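Local coordinates for protein transcriptional regulator, MarR family (Listeria monocytogenes str. 4b, PDB 2QWW) that represses transcription as a MarR-family multiple antibiotic-resistance repressor, probably binding operator DNA through winged-helix domains of a homodimer, at the interface of chains A and B. Sequence-based numbering; all coordinates share one arbitrary frame. Chains: chain A/B, Transcriptional regulator, MarR family.

The interface of chains A and B. Residues chain A 18-19, 22, 25, 124, 127, 131, 139, 143; chain B 15, 19, 143, 146-147, 150.
Two copies of one asparagine meet tip to tip on the two-fold axis of this helical dimer interface. A:Asn143 ND2 donates to B:Asn143 OD1 at 2.9 Å, and B:Asn143 ND2 returns the bond to A:Asn143 OD1 at 3.1 Å. Each donor lies in the carbonyl plane on a lone pair, and the hydrogen bonds are nearly straight (164° and 159° at H). A carboxamide suits the axis because it carries donor and acceptor side by side, so identical groups can pair. Within each chain a tyrosine fixes the amide's rotation: A:Tyr19 OH gives its phenol hydrogen to A:Asn143 OD1 at 2.6 Å, as B:Tyr19 does to B:Asn143, so each carbonyl oxygen accepts two bonds. The two tyrosine side chains run across each other at about a right angle and meet at their ring edges, CE1 near CE1. A:Ile22 CG2 lies over the rim of one face of the B:Tyr19 ring and B:Leu15 CD1 over the rim of the opposite face, holding it between branched aliphatic groups.

Farther out the contact is apolar, where branched leucine, valine and isoleucine methyls can interlock between helices. A:Leu139, CG anti to its backbone N (chi1 179°), presses CD2 tightly on B:Val146 CG2 at 3.4 Å. B:Leu150 reaches A:Val127 CG2 with CD2 at 3.6 Å. The polar pair likely sets the register and the apolar packing most of the adhesion, joining helices 8-37, 118-128 and 133-150 into what is likely the biological dimer, since MarR proteins typically present two DNA-binding lobes to an operator.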
# COMPACT_ATOMS: atom_id res chain seq x y z
N THR A 18 0.63 -14.40 -3.77
CA THR A 18 -0.82 -14.36 -3.85
C THR A 18 -1.35 -13.17 -3.09
O THR A 18 -2.20 -12.45 -3.59
CB THR A 18 -1.48 -15.64 -3.33
OG1 THR A 18 -0.95 -16.76 -4.04
CG2 THR A 18 -2.96 -15.61 -3.55
N TYR A 19 -0.88 -12.98 -1.86
CA TYR A 19 -1.26 -11.81 -1.06
C TYR A 19 -0.94 -10.50 -1.79
O TYR A 19 -1.73 -9.58 -1.78
CB TYR A 19 -0.52 -11.79 0.27
CG TYR A 19 -1.05 -12.69 1.36
CD1 TYR A 19 -2.41 -12.90 1.53
CD2 TYR A 19 -0.19 -13.21 2.31
CE1 TYR A 19 -2.88 -13.69 2.56
CE2 TYR A 19 -0.67 -13.99 3.34
CZ TYR A 19 -2.00 -14.24 3.44
OH TYR A 19 -2.48 -14.99 4.48
N ILE A 22 -3.46 -10.01 -4.64
CA ILE A 22 -4.77 -9.60 -4.11
C ILE A 22 -4.75 -8.11 -3.68
O ILE A 22 -5.76 -7.40 -3.79
CB ILE A 22 -5.19 -10.50 -2.90
CG1 ILE A 22 -5.56 -11.90 -3.41
CG2 ILE A 22 -6.37 -9.90 -2.15
CD1 ILE A 22 -5.82 -12.93 -2.31
N ILE A 25 -4.99 -6.04 -6.80
CA ILE A 25 -6.38 -5.97 -7.26
C ILE A 25 -7.21 -5.07 -6.37
O ILE A 25 -8.08 -4.35 -6.84
CB ILE A 25 -7.02 -7.38 -7.31
CG1 ILE A 25 -6.37 -8.18 -8.45
CG2 ILE A 25 -8.55 -7.31 -7.48
CD1 ILE A 25 -6.65 -9.65 -8.39
N MSE A 124 -16.03 -9.05 -3.90
CA MSE A 124 -15.84 -10.19 -3.01
C MSE A 124 -17.13 -11.02 -2.87
O MSE A 124 -17.08 -12.21 -2.53
CB MSE A 124 -15.35 -9.72 -1.64
CG MSE A 124 -14.55 -10.76 -0.90
SE MSE A 124 -12.82 -11.20 -1.80
CE MSE A 124 -12.03 -9.79 -1.65
N VAL A 127 -16.94 -13.36 -5.60
CA VAL A 127 -15.94 -14.38 -5.28
C VAL A 127 -16.60 -15.44 -4.40
O VAL A 127 -16.54 -16.64 -4.71
CB VAL A 127 -14.67 -13.79 -4.59
CG1 VAL A 127 -13.71 -14.89 -4.15
CG2 VAL A 127 -13.94 -12.82 -5.53
N LEU A 131 -17.40 -19.97 -3.98
CA LEU A 131 -16.78 -20.65 -2.86
C LEU A 131 -17.85 -21.33 -2.01
O LEU A 131 -18.98 -20.86 -1.95
CB LEU A 131 -15.99 -19.67 -1.98
CG LEU A 131 -14.79 -18.95 -2.59
CD1 LEU A 131 -14.16 -18.04 -1.55
CD2 LEU A 131 -13.79 -19.91 -3.10
N LEU A 139 -11.04 -19.92 4.80
CA LEU A 139 -10.28 -18.79 4.24
C LEU A 139 -10.08 -17.72 5.31
O LEU A 139 -8.95 -17.27 5.56
CB LEU A 139 -11.04 -18.18 3.05
CG LEU A 139 -10.45 -16.97 2.32
CD1 LEU A 139 -9.10 -17.27 1.68
CD2 LEU A 139 -11.44 -16.49 1.27
N ASN A 143 -6.47 -17.14 7.29
CA ASN A 143 -5.86 -15.81 7.14
C ASN A 143 -5.75 -15.08 8.50
O ASN A 143 -4.70 -14.51 8.82
CB ASN A 143 -6.61 -14.96 6.10
CG ASN A 143 -6.21 -15.31 4.66
OD1 ASN A 143 -5.03 -15.39 4.34
ND2 ASN A 143 -7.18 -15.48 3.80
N LEU B 15 -12.54 -10.55 6.36
CA LEU B 15 -11.49 -10.94 5.42
C LEU B 15 -10.70 -9.73 4.95
O LEU B 15 -9.47 -9.77 4.91
CB LEU B 15 -12.09 -11.70 4.22
CG LEU B 15 -11.11 -12.26 3.19
CD1 LEU B 15 -10.08 -13.19 3.85
CD2 LEU B 15 -11.81 -12.98 2.05
N TYR B 19 -6.73 -9.12 5.52
CA TYR B 19 -5.77 -8.85 4.45
C TYR B 19 -5.07 -7.47 4.64
O TYR B 19 -3.86 -7.35 4.46
CB TYR B 19 -6.45 -8.85 3.07
CG TYR B 19 -6.85 -10.19 2.47
CD1 TYR B 19 -6.03 -11.30 2.56
CD2 TYR B 19 -7.99 -10.30 1.68
CE1 TYR B 19 -6.38 -12.49 1.96
CE2 TYR B 19 -8.35 -11.49 1.07
CZ TYR B 19 -7.53 -12.58 1.21
OH TYR B 19 -7.84 -13.78 0.63
N ASN B 143 -6.53 -18.76 -0.88
CA ASN B 143 -6.14 -17.41 -1.30
C ASN B 143 -5.94 -17.38 -2.81
O ASN B 143 -6.37 -16.43 -3.45
CB ASN B 143 -4.87 -16.93 -0.59
CG ASN B 143 -5.12 -16.45 0.81
OD1 ASN B 143 -6.12 -15.80 1.10
ND2 ASN B 143 -4.18 -16.75 1.70
N VAL B 146 -9.22 -17.17 -4.42
CA VAL B 146 -9.72 -15.81 -4.31
C VAL B 146 -9.07 -14.93 -5.37
O VAL B 146 -9.75 -14.24 -6.09
CB VAL B 146 -9.45 -15.24 -2.88
CG1 VAL B 146 -9.67 -13.74 -2.82
CG2 VAL B 146 -10.31 -15.95 -1.85
N GLU B 147 -7.75 -14.99 -5.47
CA GLU B 147 -7.01 -14.24 -6.47
C GLU B 147 -7.55 -14.50 -7.87
O GLU B 147 -7.84 -13.57 -8.61
CB GLU B 147 -5.54 -14.64 -6.47
CG GLU B 147 -4.66 -13.78 -7.37
CD GLU B 147 -3.34 -14.44 -7.73
OE1 GLU B 147 -3.09 -15.58 -7.27
OE2 GLU B 147 -2.55 -13.83 -8.47
N LEU B 150 -10.99 -13.22 -8.47
CA LEU B 150 -10.94 -11.77 -8.58
C LEU B 150 -10.48 -11.36 -9.97
O LEU B 150 -11.03 -10.42 -10.54
CB LEU B 150 -10.02 -11.14 -7.54
CG LEU B 150 -10.51 -10.97 -6.10
CD1 LEU B 150 -9.40 -10.45 -5.24
CD2 LEU B 150 -11.68 -10.02 -6.00